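Local coordinates for CBS domain containing membrane protein (Sphaerobacter thermophilus, PDB 4ESY) that carries, in this C-terminal fragment, a pair of CBS domains that probably serve as a regulatory, ligand-sensing module of a membrane protein, at the interface of chains A and B. Coordinates in Å, arbitrary orientation; residue numbers count along the deposited sequence, not the author numbering. Chains: chain A, CBS domain containing membrane protein; chain B, CBS domain containing membrane protein.

The interface of chains A and B. Residues chain A 67-68, 71; chain B 157, 160-161.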
loop_
_atom_site.group_PDB
_atom_site.type_symbol
_atom_site.label_atom_id
_atom_site.label_comp_id
_atom_site.label_asym_id
_atom_site.label_seq_id
_atom_site.Cartn_x
_atom_site.Cartn_y
_atom_site.Cartn_z
ATOM N N GLU A 67 -8.618 -5.928 1.509
ATOM C CA GLU A 67 -9.708 -5.046 1.938
ATOM C C GLU A 67 -10.691 -4.736 0.808
ATOM O O GLU A 67 -11.882 -4.670 1.046
ATOM C CB GLU A 67 -9.165 -3.741 2.537
ATOM C CG GLU A 67 -8.135 -3.980 3.687
ATOM C CD GLU A 67 -7.248 -2.743 3.944
ATOM O OE1 GLU A 67 -6.992 -1.960 2.986
ATOM O OE2 GLU A 67 -6.807 -2.563 5.112
ATOM N N SER A 68 -10.186 -4.594 -0.414
ATOM C CA SER A 68 -11.009 -4.122 -1.498
ATOM C C SER A 68 -11.997 -5.216 -1.913
ATOM O O SER A 68 -13.066 -4.934 -2.453
ATOM C CB SER A 68 -10.126 -3.665 -2.673
ATOM O OG SER A 68 -9.291 -4.721 -3.144
ATOM N N LEU A 71 -15.775 -5.296 -1.055
ATOM C CA LEU A 71 -16.774 -4.611 -1.919
ATOM C C LEU A 71 -17.466 -5.590 -2.853
ATOM O O LEU A 71 -18.570 -5.335 -3.331
ATOM C CB LEU A 71 -16.094 -3.523 -2.737
ATOM C CG LEU A 71 -15.295 -2.487 -1.927
ATOM C CD1 LEU A 71 -14.424 -1.630 -2.880
ATOM C CD2 LEU A 71 -16.243 -1.626 -1.185
ATOM N N LEU B 157 -10.401 2.322 -1.523
ATOM C CA LEU B 157 -10.943 0.988 -1.800
ATOM C C LEU B 157 -11.568 0.361 -0.573
ATOM O O LEU B 157 -12.257 -0.647 -0.682
ATOM C CB LEU B 157 -9.860 0.075 -2.349
ATOM C CG LEU B 157 -9.571 0.448 -3.782
ATOM C CD1 LEU B 157 -8.250 -0.182 -4.254
ATOM C CD2 LEU B 157 -10.755 -0.020 -4.654
ATOM N N LEU B 160 -15.142 2.371 -1.695
ATOM C CA LEU B 160 -15.885 2.219 -2.934
ATOM C C LEU B 160 -15.008 1.666 -4.044
ATOM O O LEU B 160 -13.798 1.760 -3.972
ATOM C CB LEU B 160 -16.569 3.560 -3.341
ATOM C CG LEU B 160 -15.728 4.689 -3.979
ATOM C CD1 LEU B 160 -16.601 5.933 -4.315
ATOM C CD2 LEU B 160 -14.511 5.110 -3.162
ATOM N N LEU B 161 -15.636 1.076 -5.057
ATOM C CA LEU B 161 -14.913 0.533 -6.190
ATOM C C LEU B 161 -14.318 1.690 -6.981
ATOM O O LEU B 161 -14.839 2.801 -6.934
ATOM C CB LEU B 161 -15.864 -0.269 -7.084
ATOM C CG LEU B 161 -16.465 -1.505 -6.423
ATOM C CD1 LEU B 161 -17.658 -2.100 -7.207
ATOM C CD2 LEU B 161 -15.363 -2.542 -6.239
HETATM O O HOH W 1 -13.634 -2.374 1.066
#
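The backbone carbonyl oxygens of A:Glu67 and B:Leu157 are joined across the interface by water 1, which lies 2.9 Å from A:Glu67 O and 2.8 Å from B:Leu157 O. A:Glu67 O and B:Leu157 O are themselves 4.4 Å apart, beyond direct bonding reach, so the water supplies the polar link and presumably donates to both acceptors. Beyond the water, contact is made by side-chain carbons, some of them against backbone of chain B. In A:Leu71, CG lies anti to the carbonyl carbon and beside the backbone N (chi1 -55°), and chi2 of 168° then carries CD1 on, anti to CA, to 3.2 Å from B:Leu157 O, the same oxygen that the water meets. The backbone of B:Leu160 borders this methyl, its carbonyl carbon C being 3.5 Å from A:Leu71 CD1. From B:Leu161 the CD2 branch comes against both CD1 and CB of A:Leu71, 3.6 Å from the former. Alongside, A:Ser68 contributes its methylene rather than its hydroxyl, with CB 3.8 Å from B:Leu157 CB. An alanine in place of A:Leu71 would keep the CB contact but would probably cost B:Leu161 CD2 its packing against CD1 and open a gap beside the B:Leu157 carbonyl. In the fold, 3-10 helix 67-73 of chain A, directly after strand 61-66, faces the end of helix 153-157 and the following C-terminal stretch of chain B, in an assembly that may reflect a biological dimer.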